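Local coordinates for protein suppressor of fused homolog (Drosophila melanogaster, PDB 6LPH) that probably sequesters transcription factors by binding them, apparently at their nuclear localization signals, and associates with the kinase Fused, at residues 105-110 / 229-234; 172-177 / 197-202. All coordinates share one frame; numbering follows the deposited sequence.

Contact 1 (105-110 / 229-234)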
ATOM      1  N   THR A 105      -0.119   1.102   3.402  1.00 10.48           N
ATOM      2  CA  THR A 105       0.291   1.982   2.311  1.00 10.62           C
ATOM      3  C   THR A 105       1.175   1.241   1.285  1.00 11.49           C
ATOM      4  O   THR A 105       1.695   0.146   1.563  1.00 12.32           O
ATOM      5  CB  THR A 105       0.965   3.287   2.780  1.00 11.46           C
ATOM      6  OG1 THR A 105       2.320   3.029   3.136  1.00 13.17           O
ATOM      7  CG2 THR A 105       0.228   3.914   4.023  1.00 11.01           C
ATOM      8  N   PHE A 106       1.333   1.830   0.105  1.00 10.40           N
ATOM      9  CA  PHE A 106       2.167   1.193  -0.917  1.00 11.24           C
ATOM     10  C   PHE A 106       2.701   2.307  -1.819  1.00 10.42           C
ATOM     11  O   PHE A 106       1.990   3.282  -2.092  1.00 10.33           O
ATOM     12  CB  PHE A 106       1.324   0.178  -1.675  1.00 11.01           C
ATOM     13  CG  PHE A 106       2.054  -0.562  -2.797  1.00 10.35           C
ATOM     14  CD1 PHE A 106       3.202  -1.334  -2.535  1.00 10.86           C
ATOM     15  CD2 PHE A 106       1.546  -0.543  -4.090  1.00 10.58           C
ATOM     16  CE1 PHE A 106       3.847  -2.055  -3.534  1.00 11.52           C
ATOM     17  CE2 PHE A 106       2.180  -1.292  -5.122  1.00 11.51           C
ATOM     18  CZ  PHE A 106       3.339  -2.027  -4.841  1.00 10.98           C
ATOM     19  N   ARG A 107       3.978   2.213  -2.181  1.00 10.61           N
ATOM     20  CA  ARG A 107       4.589   3.204  -3.088  1.00 10.63           C
ATOM     21  C   ARG A 107       5.019   2.510  -4.362  1.00 11.11           C
ATOM     22  O   ARG A 107       5.851   1.579  -4.352  1.00 12.31           O
ATOM     23  CB  ARG A 107       5.751   3.923  -2.443  1.00 10.56           C
ATOM     24  CG  ARG A 107       5.291   4.763  -1.218  1.00 11.12           C
ATOM     25  CD  ARG A 107       6.443   5.502  -0.582  1.00 10.74           C
ATOM     26  NE  ARG A 107       6.015   6.170   0.656  1.00 11.22           N
ATOM     27  CZ  ARG A 107       5.438   7.376   0.700  1.00 12.03           C
ATOM     28  NH1 ARG A 107       5.254   8.087  -0.441  1.00 11.10           N
ATOM     29  NH2 ARG A 107       5.089   7.914   1.878  1.00 11.85           N
ATOM     30  N   LEU A 108       4.459   2.959  -5.461  1.00 11.16           N
ATOM     31  CA  LEU A 108       4.681   2.245  -6.730  1.00 11.28           C
ATOM     32  C   LEU A 108       5.380   3.123  -7.789  1.00 11.96           C
ATOM     33  O   LEU A 108       4.838   4.145  -8.216  1.00 11.36           O
ATOM     34  CB  LEU A 108       3.357   1.693  -7.232  1.00 11.32           C
ATOM     35  CG  LEU A 108       3.388   1.109  -8.670  1.00 13.61           C
ATOM     36  CD1 LEU A 108       4.269  -0.128  -8.735  1.00 12.98           C
ATOM     37  CD2 LEU A 108       1.960   0.797  -9.133  1.00 13.33           C
ATOM     38  N   ALA A 109       6.580   2.712  -8.206  1.00 12.92           N
ATOM     39  CA  ALA A 109       7.385   3.486  -9.155  1.00 14.53           C
ATOM     40  C   ALA A 109       6.656   3.612 -10.487  1.00 16.91           C
ATOM     41  O   ALA A 109       6.038   2.656 -10.970  1.00 16.82           O
ATOM     42  CB  ALA A 109       8.768   2.845  -9.354  1.00 14.61           C
ATOM     43  N   LYS A 110       6.685   4.816 -11.050  1.00 19.07           N
ATOM     44  CA  LYS A 110       6.113   5.041 -12.358  1.00 21.34           C
ATOM     45  C   LYS A 110       7.005   4.330 -13.331  1.00 25.79           C
ATOM     46  O   LYS A 110       8.226   4.319 -13.169  1.00 29.13           O
ATOM     47  CB  LYS A 110       6.027   6.542 -12.690  1.00 21.60           C
ATOM     48  CG  LYS A 110       5.098   7.304 -11.741  1.00 19.25           C
ATOM     49  CD  LYS A 110       4.724   8.653 -12.307  1.00 24.46           C
ATOM     50  CE  LYS A 110       4.015   9.470 -11.238  1.00 26.04           C
ATOM     51  NZ  LYS A 110       3.753  10.866 -11.694  1.00 32.17           N
ATOM     52  N   TRP A 229      12.635   6.037   0.683  1.00 12.39           N
ATOM     53  CA  TRP A 229      11.232   5.767   1.010  1.00 12.57           C
ATOM     54  C   TRP A 229      10.708   4.447   0.546  1.00 12.67           C
ATOM     55  O   TRP A 229       9.489   4.239   0.554  1.00 12.70           O
ATOM     56  CB  TRP A 229      10.338   6.862   0.457  1.00 14.01           C
ATOM     57  CG  TRP A 229      10.411   8.162   1.206  1.00 15.01           C
ATOM     58  CD1 TRP A 229      11.350   8.566   2.162  1.00 14.67           C
ATOM     59  CD2 TRP A 229       9.526   9.310   1.025  1.00 15.28           C
ATOM     60  NE1 TRP A 229      11.096   9.844   2.578  1.00 15.89           N
ATOM     61  CE2 TRP A 229      10.015  10.352   1.939  1.00 16.42           C
ATOM     62  CE3 TRP A 229       8.415   9.571   0.221  1.00 13.32           C
ATOM     63  CZ2 TRP A 229       9.392  11.598   2.034  1.00 19.33           C
ATOM     64  CZ3 TRP A 229       7.789  10.831   0.333  1.00 15.24           C
ATOM     65  CH2 TRP A 229       8.274  11.813   1.211  1.00 17.95           C
ATOM     66  N   LEU A 230      11.617   3.552   0.146  1.00 13.26           N
ATOM     67  CA  LEU A 230      11.279   2.152  -0.165  1.00 12.25           C
ATOM     68  C   LEU A 230      10.158   2.049  -1.208  1.00 12.08           C
ATOM     69  O   LEU A 230       9.144   1.400  -1.000  1.00 11.45           O
ATOM     70  CB  LEU A 230      10.953   1.372   1.123  1.00 11.96           C
ATOM     71  CG  LEU A 230      12.153   1.158   2.067  1.00 14.54           C
ATOM     72  CD1 LEU A 230      11.729   0.668   3.452  1.00 16.54           C
ATOM     73  CD2 LEU A 230      13.199   0.230   1.450  1.00 16.93           C
ATOM     74  N   VAL A 231      10.353   2.719  -2.334  1.00 13.14           N
ATOM     75  CA  VAL A 231       9.411   2.646  -3.422  1.00 12.00           C
ATOM     76  C   VAL A 231       9.581   1.290  -4.105  1.00 11.79           C
ATOM     77  O   VAL A 231      10.705   0.853  -4.381  1.00 12.57           O
ATOM     78  CB  VAL A 231       9.648   3.799  -4.421  1.00 13.74           C
ATOM     79  CG1 VAL A 231       8.825   3.612  -5.709  1.00 12.53           C
ATOM     80  CG2 VAL A 231       9.340   5.138  -3.742  1.00 13.11           C
ATOM     81  N   THR A 232       8.465   0.632  -4.373  1.00 10.50           N
ATOM     82  CA  THR A 232       8.501  -0.636  -5.129  1.00 11.40           C
ATOM     83  C   THR A 232       8.483  -0.419  -6.647  1.00 11.94           C
ATOM     84  O   THR A 232       7.573   0.240  -7.160  1.00 11.42           O
ATOM     85  CB  THR A 232       7.289  -1.498  -4.756  1.00 11.03           C
ATOM     86  OG1 THR A 232       7.320  -1.755  -3.352  1.00 10.85           O
ATOM     87  CG2 THR A 232       7.274  -2.832  -5.549  1.00 10.93           C
ATOM     88  N   ASN A 233       9.490  -0.979  -7.347  1.00 12.71           N
ATOM     89  CA  ASN A 233       9.568  -0.929  -8.803  1.00 13.35           C
ATOM     90  C   ASN A 233       9.323  -2.348  -9.354  1.00 14.36           C
ATOM     91  O   ASN A 233      10.168  -3.222  -9.198  1.00 14.88           O
ATOM     92  CB  ASN A 233      10.946  -0.393  -9.265  1.00 14.84           C
ATOM     93  CG  ASN A 233      11.188  -0.617 -10.749  1.00 19.52           C
ATOM     94  OD1 ASN A 233      10.251  -0.780 -11.533  1.00 16.09           O
ATOM     95  ND2 ASN A 233      12.474  -0.659 -11.143  1.00 26.01           N
ATOM     96  N   MET A 234       8.159  -2.582  -9.950  1.00 14.12           N
ATOM     97  CA  MET A 234       7.780  -3.951 -10.393  1.00 14.71           C
ATOM     98  C   MET A 234       8.690  -4.508 -11.491  1.00 15.79           C
ATOM     99  O   MET A 234       8.709  -5.719 -11.723  1.00 17.22           O
ATOM    100  CB  MET A 234       6.306  -4.014 -10.819  1.00 15.26           C
ATOM    101  CG  MET A 234       5.334  -3.606  -9.691  1.00 15.55           C
ATOM    102  SD  MET A 234       5.425  -4.686  -8.218  1.00 17.34           S
ATOM    103  CE  MET A 234       4.840  -6.216  -8.949  1.00 15.76           C
TER
HETATM  104  O   HOH W   1       6.439   0.170  -1.482  1.00 11.18           O
HETATM  105  O   HOH W   2       6.746  -0.142 -11.101  1.00 15.81           O

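Contact 2 (172-177 / 197-202)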
ATOM      1  N   ASN A 172       6.692 -11.129  -3.114  1.00 11.83           N
ATOM      2  CA  ASN A 172       6.580 -11.199  -1.659  1.00 11.32           C
ATOM      3  C   ASN A 172       6.713  -9.809  -1.120  1.00 11.27           C
ATOM      4  O   ASN A 172       7.028  -8.867  -1.882  1.00 10.91           O
ATOM      5  CB  ASN A 172       7.685 -12.122  -1.086  1.00 12.33           C
ATOM      6  CG  ASN A 172       7.564 -13.563  -1.583  1.00 14.67           C
ATOM      7  OD1 ASN A 172       8.327 -13.999  -2.458  1.00 20.08           O
ATOM      8  ND2 ASN A 172       6.618 -14.294  -1.054  1.00 11.45           N
ATOM      9  N   LEU A 173       6.443  -9.648   0.184  1.00 11.42           N
ATOM     10  CA  LEU A 173       6.309  -8.325   0.757  1.00 12.17           C
ATOM     11  C   LEU A 173       7.079  -8.225   2.027  1.00 11.94           C
ATOM     12  O   LEU A 173       7.140  -9.191   2.778  1.00 14.03           O
ATOM     13  CB  LEU A 173       4.835  -8.034   1.121  1.00 13.54           C
ATOM     14  CG  LEU A 173       3.923  -8.176  -0.104  1.00 16.13           C
ATOM     15  CD1 LEU A 173       2.481  -8.347   0.319  1.00 16.99           C
ATOM     16  CD2 LEU A 173       4.145  -6.975  -1.024  1.00 14.61           C
ATOM     17  N   LEU A 174       7.667  -7.056   2.279  1.00 11.58           N
ATOM     18  CA  LEU A 174       8.126  -6.710   3.653  1.00 11.69           C
ATOM     19  C   LEU A 174       7.301  -5.552   4.095  1.00 12.69           C
ATOM     20  O   LEU A 174       6.704  -4.887   3.254  1.00 12.48           O
ATOM     21  CB  LEU A 174       9.624  -6.327   3.735  1.00 10.86           C
ATOM     22  CG  LEU A 174      10.610  -7.373   3.209  1.00 12.25           C
ATOM     23  CD1 LEU A 174      12.082  -6.944   3.402  1.00 12.90           C
ATOM     24  CD2 LEU A 174      10.314  -8.700   3.902  1.00 13.83           C
ATOM     25  N   VAL A 175       7.283  -5.305   5.417  1.00 14.96           N
ATOM     26  CA  VAL A 175       6.498  -4.228   6.020  1.00 15.43           C
ATOM     27  C   VAL A 175       7.414  -3.192   6.678  1.00 14.80           C
ATOM     28  O   VAL A 175       8.240  -3.519   7.527  1.00 14.60           O
ATOM     29  CB  VAL A 175       5.478  -4.754   7.059  1.00 16.10           C
ATOM     30  CG1 VAL A 175       4.640  -3.603   7.645  1.00 15.17           C
ATOM     31  CG2 VAL A 175       4.573  -5.803   6.420  1.00 15.83           C
ATOM     32  N   ALA A 176       7.283  -1.944   6.232  1.00 14.73           N
ATOM     33  CA  ALA A 176       8.075  -0.835   6.761  1.00 14.06           C
ATOM     34  C   ALA A 176       7.143   0.228   7.306  1.00 14.03           C
ATOM     35  O   ALA A 176       5.936   0.212   7.012  1.00 13.06           O
ATOM     36  CB  ALA A 176       8.975  -0.248   5.660  1.00 15.63           C
ATOM     37  N   GLN A 177       7.686   1.135   8.123  1.00 16.09           N
ATOM     38  CA  GLN A 177       6.903   2.274   8.555  1.00 15.86           C
ATOM     39  C   GLN A 177       6.861   3.240   7.371  1.00 14.05           C
ATOM     40  O   GLN A 177       7.891   3.511   6.773  1.00 15.22           O
ATOM     41  CB  GLN A 177       7.526   2.967   9.759  1.00 17.08           C
ATOM     42  CG  GLN A 177       6.627   4.110  10.220  1.00 19.81           C
ATOM     43  CD  GLN A 177       7.188   4.826  11.410  1.00 25.98           C
ATOM     44  OE1 GLN A 177       8.379   4.741  11.708  1.00 38.05           O
ATOM     45  NE2 GLN A 177       6.339   5.535  12.101  1.00 32.34           N
ATOM     46  N   VAL A 197       6.234  -3.308   0.972  1.00 13.49           N
ATOM     47  CA  VAL A 197       7.377  -3.175   0.023  1.00 12.35           C
ATOM     48  C   VAL A 197       7.552  -4.491  -0.721  1.00 11.34           C
ATOM     49  O   VAL A 197       7.764  -5.514  -0.092  1.00 11.11           O
ATOM     50  CB  VAL A 197       8.701  -2.821   0.757  1.00 12.00           C
ATOM     51  CG1 VAL A 197       9.888  -2.649  -0.212  1.00 11.60           C
ATOM     52  CG2 VAL A 197       8.530  -1.572   1.583  1.00 11.89           C
ATOM     53  N   GLY A 198       7.487  -4.463  -2.055  1.00 12.04           N
ATOM     54  CA  GLY A 198       7.665  -5.694  -2.826  1.00 11.84           C
ATOM     55  C   GLY A 198       9.137  -6.074  -2.822  1.00 11.80           C
ATOM     56  O   GLY A 198      10.007  -5.209  -2.941  1.00 12.72           O
ATOM     57  N   VAL A 199       9.418  -7.367  -2.679  1.00 13.14           N
ATOM     58  CA  VAL A 199      10.788  -7.875  -2.594  1.00 13.21           C
ATOM     59  C   VAL A 199      10.990  -9.180  -3.401  1.00 14.09           C
ATOM     60  O   VAL A 199      10.023  -9.922  -3.718  1.00 14.48           O
ATOM     61  CB  VAL A 199      11.269  -8.097  -1.124  1.00 13.11           C
ATOM     62  CG1 VAL A 199      11.339  -6.773  -0.358  1.00 13.33           C
ATOM     63  CG2 VAL A 199      10.386  -9.103  -0.379  1.00 12.28           C
ATOM     64  N   PHE A 200      12.260  -9.471  -3.670  1.00 14.05           N
ATOM     65  CA  PHE A 200      12.697 -10.696  -4.365  1.00 14.81           C
ATOM     66  C   PHE A 200      12.610 -11.857  -3.392  1.00 15.51           C
ATOM     67  O   PHE A 200      12.501 -11.672  -2.141  1.00 15.28           O
ATOM     68  CB  PHE A 200      14.168 -10.557  -4.827  1.00 15.73           C
ATOM     69  CG  PHE A 200      14.349  -9.820  -6.126  1.00 17.35           C
ATOM     70  CD1 PHE A 200      14.943 -10.456  -7.217  1.00 20.37           C
ATOM     71  CD2 PHE A 200      13.964  -8.468  -6.259  1.00 16.20           C
ATOM     72  CE1 PHE A 200      15.119  -9.773  -8.422  1.00 22.08           C
ATOM     73  CE2 PHE A 200      14.136  -7.788  -7.466  1.00 18.81           C
ATOM     74  CZ  PHE A 200      14.704  -8.450  -8.554  1.00 19.45           C
ATOM     75  N   ASP A 201      12.656 -13.046  -3.961  1.00 17.19           N
ATOM     76  CA  ASP A 201      12.673 -14.273  -3.178  1.00 19.71           C
ATOM     77  C   ASP A 201      13.819 -14.279  -2.185  1.00 19.15           C
ATOM     78  O   ASP A 201      13.599 -14.658  -1.040  1.00 17.58           O
ATOM     79  CB  ASP A 201      12.806 -15.519  -4.066  1.00 20.28           C
ATOM     80  CG  ASP A 201      11.512 -15.875  -4.806  1.00 23.75           C
ATOM     81  OD1 ASP A 201      10.538 -15.098  -4.809  1.00 24.26           O
ATOM     82  OD2 ASP A 201      11.482 -16.960  -5.426  1.00 30.87           O
ATOM     83  N   ASP A 202      15.034 -13.896  -2.616  1.00 18.15           N
ATOM     84  CA  ASP A 202      16.183 -13.942  -1.693  1.00 18.43           C
ATOM     85  C   ASP A 202      16.065 -12.889  -0.583  1.00 17.04           C
ATOM     86  O   ASP A 202      16.447 -13.140   0.565  1.00 17.66           O
ATOM     87  CB  ASP A 202      17.557 -13.897  -2.412  1.00 17.90           C
ATOM     88  CG  ASP A 202      17.776 -12.625  -3.250  1.00 20.35           C
ATOM     89  OD1 ASP A 202      16.812 -11.876  -3.505  1.00 22.61           O
ATOM     90  OD2 ASP A 202      18.926 -12.385  -3.683  1.00 23.08           O
TER

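Contact 1 (105-110 / 229-234)
T232 O is gripped from strand 97-109 by two neighbouring donors: A109 N, 2.9 Å away in an almost straight bond (178° at the hydrogen), and the weaker CA-H of L108. The N-H of the same threonine gives its hydrogen to R107 O, with T232 N 2.8 Å from that oxygen. Together they form a single beta bridge, through which an irregular loop, 229-234, is laid against the mixed sheet of the Sufu N-terminal domain. F106 and L108 bond through their backbones to strand 71-77, while R107 and A109 turn theirs to the loop, which takes over an edge that T105 still shares with strand 189-199.

The long side chain of R107 runs extended from CG to NE, carrying its charge to W229, whose CE3 sits 3.5 Å above one guanidinium face, offset toward the rim. The two planes are 52° apart, so this is a tilted approach and no stack. Arginine suits the place because this buried side chain finds partners for its nitrogens in several directions: Q195 at NE, H71 at NH1, and both Q180 and the carboxylate of D178 at NH2. An alanine here would probably leave D178 without its charge mate and open a gap beside the indole of W229.

Threonine serves two purposes at 232. Its OG1, placed beside the backbone N by chi1 of -59°, has G198 N as its partner, and a water links it to L230 O and R107 N; T232 CB meanwhile packs 3.7 Å from F106 CE1. Small A109 lets V231 CG1 approach its CB to 3.7 Å, and L108 crosses M234 at about a right angle. A second water closes the end, donating to A109 O at 2.9 Å and accepting from M234 N.

Contact 2 (172-177 / 197-202)
The amide of N172 and the carboxylate of D201, the flat groups of this contact, meet obliquely with their planes 60° apart. They mark the end of an antiparallel beta hairpin, strands 172-186 and 189-199, where the second strand gives way to helix 201-219, with F200 at the N-cap position.

Backbone bonds hold the two strands in register. L174 and V197 form a hydrogen-bonded pair, with L174 N to V197 O and V197 N to L174 O both at 2.8 Å. L173 CA also lies 3.3 Å from V197 O in a weak CA-H...O contact, so two donors grip that oxygen. Toward the helix the ladder continues with V199 N bonded to N172 O at 2.9 Å, but here the donor stands 41° out of the carbonyl plane. Between these pairs L173 faces G198 in a non-hydrogen-bonded pair; having no side chain, the glycine leaves its CA as the part that L173 CD2 touches, at 4.2 Å, while L173 also packs on I196 and I156.

N172, L174, V197 and V199 share the other face, which helix 201-219 covers through A207, V215 and L216 against L174. Beta-branched valines suit a strand with buried side chains, and leucine adds the reach needed to meet the helix. L174 and V199 cross at about a right angle, L174 CG lying 3.7 Å from V199 CG1. That meeting depends on chi1 of V199, -64°, which sets CG1 beside its own backbone N and leaves CG2 in the crowded position between N and the carbonyl carbon. There V199 CG2 rests 3.7 Å from N172 O.

Contact 2 is nested along the chain inside the long loop that contact 1 closes, and their centres are about 11 Å apart. Strands 97-109 and 189-199 are neighbours in one sheet, and loop 229-234 reaches both, tying the hairpin to the strand beyond it. The polar tie is a probable hydrogen bond, T232 OG1 lying 3.0 Å from G198 N, so a side chain of contact 1 meets the backbone of contact 2. L230 adds an apolar seam: L230 CD1 is 3.6 Å from A176 CB, and L230 CB is 3.8 Å from V197 CG2. Most residues that touch in either contact are buried.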